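Local structure of flavoredoxin (2D5M) at residues 8-20 with 28-40. The protein binds flavin mononucleotide and probably carries electrons as a flavoprotein of the flavin reductase-like family. Residues are numbered along the deposited sequence; the frame is centred on the assembly and turned at random. Where two conformers were deposited one is given.
With ZN (zinc ion), chain D; FMN (flavin mononucleotide), chain E.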
loop_
_atom_site.group_PDB
_atom_site.type_symbol
_atom_site.label_atom_id
_atom_site.label_comp_id
_atom_site.label_asym_id
_atom_site.label_seq_id
_atom_site.Cartn_x
_atom_site.Cartn_y
_atom_site.Cartn_z
ATOM N N ARG A 8 -10.620 4.073 12.235
ATOM C CA ARG A 8 -9.988 2.802 12.181
ATOM C C ARG A 8 -8.946 2.762 11.095
ATOM O O ARG A 8 -9.048 3.458 10.107
ATOM C CB ARG A 8 -11.001 1.706 11.878
ATOM C CG ARG A 8 -12.214 1.616 12.755
ATOM C CD ARG A 8 -13.053 0.409 12.236
ATOM N NE ARG A 8 -14.176 0.246 13.199
ATOM C CZ ARG A 8 -14.232 -0.629 14.182
ATOM N NH1 ARG A 8 -13.291 -1.517 14.432
ATOM N NH2 ARG A 8 -15.273 -0.705 15.008
ATOM N N THR A 9 -7.931 1.900 11.263
ATOM C CA THR A 9 -6.921 1.657 10.251
ATOM C C THR A 9 -7.487 0.741 9.166
ATOM O O THR A 9 -7.168 -0.474 9.130
ATOM C CB THR A 9 -5.623 1.061 10.837
ATOM O OG1 THR A 9 -5.966 -0.133 11.576
ATOM C CG2 THR A 9 -4.955 2.033 11.749
ATOM N N LEU A 10 -8.331 1.306 8.336
ATOM C CA LEU A 10 -9.116 0.552 7.376
ATOM C C LEU A 10 -8.978 1.182 6.009
ATOM O O LEU A 10 -9.455 2.278 5.765
ATOM C CB LEU A 10 -10.533 0.504 7.818
ATOM C CG LEU A 10 -11.526 -0.391 7.168
ATOM C CD1 LEU A 10 -11.037 -1.799 6.930
ATOM C CD2 LEU A 10 -12.829 -0.425 8.044
ATOM N N ALA A 11 -8.320 0.473 5.112
ATOM C CA ALA A 11 -8.125 0.847 3.735
ATOM C C ALA A 11 -7.787 -0.407 2.947
ATOM O O ALA A 11 -7.317 -1.383 3.551
ATOM C CB ALA A 11 -7.039 1.885 3.568
ATOM N N TYR A 12 -8.016 -0.388 1.632
ATOM C CA TYR A 12 -7.710 -1.539 0.800
ATOM C C TYR A 12 -7.119 -1.042 -0.522
ATOM O O TYR A 12 -7.556 0.029 -0.998
ATOM C CB TYR A 12 -8.931 -2.317 0.386
ATOM C CG TYR A 12 -9.853 -2.746 1.482
ATOM C CD1 TYR A 12 -9.410 -3.586 2.526
ATOM C CD2 TYR A 12 -11.153 -2.334 1.512
ATOM C CE1 TYR A 12 -10.249 -3.971 3.528
ATOM C CE2 TYR A 12 -12.014 -2.763 2.508
ATOM C CZ TYR A 12 -11.580 -3.569 3.508
ATOM O OH TYR A 12 -12.446 -3.960 4.509
ATOM N N PRO A 13 -6.241 -1.800 -1.153
ATOM C CA PRO A 13 -5.506 -2.932 -0.576
ATOM C C PRO A 13 -4.465 -2.410 0.399
ATOM O O PRO A 13 -4.082 -1.255 0.351
ATOM C CB PRO A 13 -4.803 -3.540 -1.794
ATOM C CG PRO A 13 -4.501 -2.326 -2.617
ATOM C CD PRO A 13 -5.747 -1.484 -2.510
ATOM N N THR A 14 -3.974 -3.320 1.248
ATOM C CA THR A 14 -2.706 -3.122 1.977
ATOM C C THR A 14 -1.808 -4.295 1.626
ATOM O O THR A 14 -2.315 -5.397 1.318
ATOM C CB THR A 14 -2.850 -2.922 3.507
ATOM O OG1 THR A 14 -3.098 -4.167 4.156
ATOM C CG2 THR A 14 -3.967 -1.926 3.807
ATOM N N PRO A 15 -0.504 -4.094 1.630
ATOM C CA PRO A 15 0.416 -5.169 1.242
ATOM C C PRO A 15 0.701 -6.097 2.392
ATOM O O PRO A 15 0.373 -5.879 3.570
ATOM C CB PRO A 15 1.649 -4.386 0.819
ATOM C CG PRO A 15 1.656 -3.212 1.732
ATOM C CD PRO A 15 0.219 -2.831 1.901
ATOM N N LEU A 16 1.388 -7.185 2.042
ATOM C CA LEU A 16 1.927 -8.119 3.016
ATOM C C LEU A 16 3.386 -8.330 2.651
ATOM O O LEU A 16 3.759 -9.271 1.942
ATOM C CB LEU A 16 1.141 -9.466 3.056
ATOM C CG LEU A 16 1.609 -10.472 4.123
ATOM C CD1 LEU A 16 1.415 -9.901 5.503
ATOM C CD2 LEU A 16 0.894 -11.806 3.950
ATOM N N PHE A 17 4.228 -7.401 3.085
ATOM C CA PHE A 17 5.652 -7.457 2.833
ATOM C C PHE A 17 6.363 -8.249 3.927
ATOM O O PHE A 17 6.172 -7.981 5.090
ATOM C CB PHE A 17 6.211 -6.039 2.831
ATOM C CG PHE A 17 5.741 -5.160 1.655
ATOM C CD1 PHE A 17 5.844 -3.775 1.786
ATOM C CD2 PHE A 17 5.230 -5.661 0.456
ATOM C CE1 PHE A 17 5.516 -2.893 0.785
ATOM C CE2 PHE A 17 4.907 -4.745 -0.575
ATOM C CZ PHE A 17 5.056 -3.382 -0.432
ATOM N N LEU A 18 7.268 -9.152 3.544
ATOM C CA LEU A 18 8.139 -9.749 4.527
ATOM C C LEU A 18 9.484 -9.011 4.506
ATOM O O LEU A 18 10.244 -9.059 3.520
ATOM C CB LEU A 18 8.361 -11.232 4.361
ATOM C CG LEU A 18 7.130 -12.066 4.781
ATOM C CD1 LEU A 18 6.016 -11.887 3.765
ATOM C CD2 LEU A 18 7.553 -13.511 5.022
ATOM N N VAL A 19 9.761 -8.279 5.575
ATOM C CA VAL A 19 10.951 -7.445 5.706
ATOM C C VAL A 19 12.061 -8.300 6.249
ATOM O O VAL A 19 11.948 -8.859 7.356
ATOM C CB VAL A 19 10.670 -6.258 6.635
ATOM C CG1 VAL A 19 11.927 -5.433 6.797
ATOM C CG2 VAL A 19 9.544 -5.368 6.088
ATOM N N GLY A 20 13.133 -8.446 5.461
ATOM C CA GLY A 20 14.247 -9.357 5.771
ATOM C C GLY A 20 15.454 -8.588 6.235
ATOM O O GLY A 20 15.821 -7.550 5.662
ATOM N N PRO A 28 19.519 -14.551 10.101
ATOM C CA PRO A 28 18.536 -13.982 9.203
ATOM C C PRO A 28 17.151 -13.951 9.815
ATOM O O PRO A 28 16.764 -14.853 10.557
ATOM C CB PRO A 28 18.588 -14.915 7.987
ATOM C CG PRO A 28 18.861 -16.244 8.600
ATOM C CD PRO A 28 19.843 -15.977 9.717
ATOM N N ASN A 29 16.373 -12.928 9.466
ATOM C CA ASN A 29 15.026 -12.760 9.992
ATOM C C ASN A 29 14.089 -12.210 8.913
ATOM O O ASN A 29 14.539 -11.624 7.936
ATOM C CB ASN A 29 15.041 -11.788 11.159
ATOM C CG ASN A 29 13.794 -11.853 12.034
ATOM O OD1 ASN A 29 13.122 -12.895 12.103
ATOM N ND2 ASN A 29 13.513 -10.756 12.731
ATOM N N ILE A 30 12.802 -12.444 9.140
ATOM C CA ILE A 30 11.735 -11.861 8.376
ATOM C C ILE A 30 10.616 -11.518 9.342
ATOM O O ILE A 30 10.347 -12.289 10.274
ATOM C CB ILE A 30 11.168 -12.805 7.282
ATOM C CG1 ILE A 30 11.146 -14.278 7.727
ATOM C CG2 ILE A 30 11.903 -12.585 5.962
ATOM C CD1 ILE A 30 10.436 -15.255 6.794
ATOM N N MET A 31 9.948 -10.386 9.087
ATOM C CA MET A 31 8.720 -10.000 9.780
ATOM C C MET A 31 7.717 -9.543 8.758
ATOM O O MET A 31 8.076 -9.162 7.650
ATOM C CB MET A 31 8.950 -8.954 10.868
ATOM C CG MET A 31 9.578 -7.666 10.366
ATOM S SD MET A 31 8.429 -6.514 9.603
ATOM C CE MET A 31 7.583 -5.814 11.020
ATOM N N ALA A 32 6.428 -9.579 9.097
ATOM C CA ALA A 32 5.381 -9.082 8.217
ATOM C C ALA A 32 5.100 -7.600 8.461
ATOM O O ALA A 32 4.980 -7.157 9.629
ATOM C CB ALA A 32 4.107 -9.865 8.459
ATOM N N ALA A 33 4.938 -6.859 7.392
ATOM C CA ALA A 33 4.609 -5.427 7.449
ATOM C C ALA A 33 3.526 -5.123 6.408
ATOM O O ALA A 33 3.729 -5.371 5.226
ATOM C CB ALA A 33 5.797 -4.549 7.209
ATOM N N ALA A 34 2.429 -4.534 6.868
ATOM C CA ALA A 34 1.399 -4.005 5.999
ATOM C C ALA A 34 1.320 -2.488 6.013
ATOM O O ALA A 34 0.686 -1.900 5.120
ATOM C CB ALA A 34 0.032 -4.573 6.367
ATOM N N TRP A 35 1.908 -1.817 7.021
ATOM C CA TRP A 35 1.893 -0.352 7.112
ATOM C C TRP A 35 3.087 0.131 6.296
ATOM O O TRP A 35 4.154 0.478 6.810
ATOM C CB TRP A 35 1.970 0.123 8.540
ATOM C CG TRP A 35 0.740 0.021 9.405
ATOM C CD1 TRP A 35 0.677 0.610 10.625
ATOM C CD2 TRP A 35 -0.537 -0.614 9.220
ATOM N NE1 TRP A 35 -0.533 0.390 11.210
ATOM C CE2 TRP A 35 -1.308 -0.358 10.377
ATOM C CE3 TRP A 35 -1.135 -1.354 8.196
ATOM C CZ2 TRP A 35 -2.603 -0.824 10.544
ATOM C CZ3 TRP A 35 -2.424 -1.831 8.353
ATOM C CH2 TRP A 35 -3.164 -1.561 9.533
ATOM N N ALA A 36 2.935 0.095 4.982
ATOM C CA ALA A 36 4.027 0.216 4.050
ATOM C C ALA A 36 3.498 0.539 2.674
ATOM O O ALA A 36 2.351 0.243 2.341
ATOM C CB ALA A 36 4.831 -1.097 3.980
ATOM N N GLY A 37 4.395 1.095 1.836
ATOM C CA GLY A 37 4.083 1.301 0.432
ATOM C C GLY A 37 5.208 2.070 -0.209
ATOM O O GLY A 37 6.162 2.477 0.426
ATOM N N ILE A 38 5.133 2.194 -1.552
ATOM C CA ILE A 38 6.100 3.008 -2.285
ATOM C C ILE A 38 5.909 4.446 -1.852
ATOM O O ILE A 38 4.764 4.903 -1.723
ATOM C CB ILE A 38 5.972 2.791 -3.783
ATOM C CG1 ILE A 38 6.245 1.312 -4.141
ATOM C CG2 ILE A 38 6.856 3.740 -4.575
ATOM C CD1 ILE A 38 5.884 0.942 -5.561
ATOM N N CYS A 39 6.992 5.163 -1.625
ATOM C CA CYS A 39 6.886 6.565 -1.241
ATOM C C CYS A 39 7.449 7.524 -2.251
ATOM O O CYS A 39 6.996 8.678 -2.273
ATOM C CB CYS A 39 7.501 6.898 0.129
ATOM S SG CYS A 39 9.278 6.508 0.271
ATOM N N CYS A 40 8.406 7.149 -3.057
ATOM C CA CYS A 40 9.049 8.080 -3.973
ATOM C C CYS A 40 9.491 7.356 -5.224
ATOM O O CYS A 40 9.847 6.190 -5.219
ATOM C CB CYS A 40 10.323 8.782 -3.459
ATOM S SG CYS A 40 10.050 9.882 -2.077
HETATM ZN ZN ZN D . 10.366 8.572 -0.227
HETATM N N1 FMN E . 4.528 -4.782 12.708
HETATM C C2 FMN E . 5.064 -3.554 12.421
HETATM O O2 FMN E . 5.852 -3.008 13.205
HETATM N N3 FMN E . 4.677 -2.915 11.247
HETATM C C4 FMN E . 3.758 -3.398 10.342
HETATM O O4 FMN E . 3.469 -2.746 9.317
HETATM C C4A FMN E . 3.162 -4.648 10.667
HETATM N N5 FMN E . 2.207 -5.157 9.852
HETATM C C5A FMN E . 1.798 -6.436 10.134
HETATM C C6 FMN E . 0.816 -7.012 9.280
HETATM C C7 FMN E . 0.354 -8.310 9.433
HETATM C C7M FMN E . -0.724 -8.894 8.552
HETATM C C8 FMN E . 0.942 -9.098 10.492
HETATM C C8M FMN E . 0.527 -10.554 10.630
HETATM C C9 FMN E . 1.843 -8.526 11.373
HETATM C C9A FMN E . 2.287 -7.224 11.215
HETATM N N10 FMN E . 3.181 -6.581 12.100
HETATM C C10 FMN E . 3.667 -5.330 11.810
HETATM C "C1'" FMN E . 3.664 -7.299 13.312
HETATM C "C2'" FMN E . 5.073 -7.862 13.144
HETATM O "O2'" FMN E . 5.230 -8.592 11.922
HETATM C "C3'" FMN E . 5.355 -8.810 14.315
HETATM O "O3'" FMN E . 5.446 -7.989 15.503
HETATM C "C4'" FMN E . 6.610 -9.654 14.153
HETATM O "O4'" FMN E . 6.510 -10.711 15.147
HETATM C "C5'" FMN E . 7.881 -8.905 14.355
HETATM O "O5'" FMN E . 8.986 -9.851 14.194
HETATM P P FMN E . 10.473 -9.493 14.698
HETATM O O1P FMN E . 10.407 -9.201 16.204
HETATM O O2P FMN E . 11.013 -8.300 13.947
HETATM O O3P FMN E . 11.190 -10.794 14.381
HETATM O O HOH W 1 12.587 8.359 -0.415
#
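Phe17 O is gripped from the facing strand by Ala33 N at 2.8 Å and is met as well by the CA-H of Ala32. Phe17 N donates in return to Ala33 O, and Val19 and Met31 exchange a second such pair of backbone bonds. The two strands are the arms of an antiparallel beta hairpin in the sheet of the flavin reductase-like domain, which probably has the split-barrel fold of FMN-binding proteins; strand 28-33 and the turn after it line part of the FMN pocket, Asn29 ND2 bonding to the phosphate oxygen O3P. On one face Val19 and Met31 point the same way, side by side; in the conformer modelled here, one of two, Met31 SD is 3.7 Å from Val19 CB. Past the hairpin bonds the chain turns at Trp35: Ala34 N donates to FMN N5 and Trp35 N to FMN O4 at 2.9 Å. Pro15 CB lies over one face of the Phe17 ring, while Ala36 CB approaches CD1 of that ring obliquely. Farther out, Thr9 CB sits 3.6 Å from Trp35 CZ2; the indole NE1 bonds to Ser41 of the second subunit. Cys39 and Cys40 bind zinc together with a water and His131 of the second subunit.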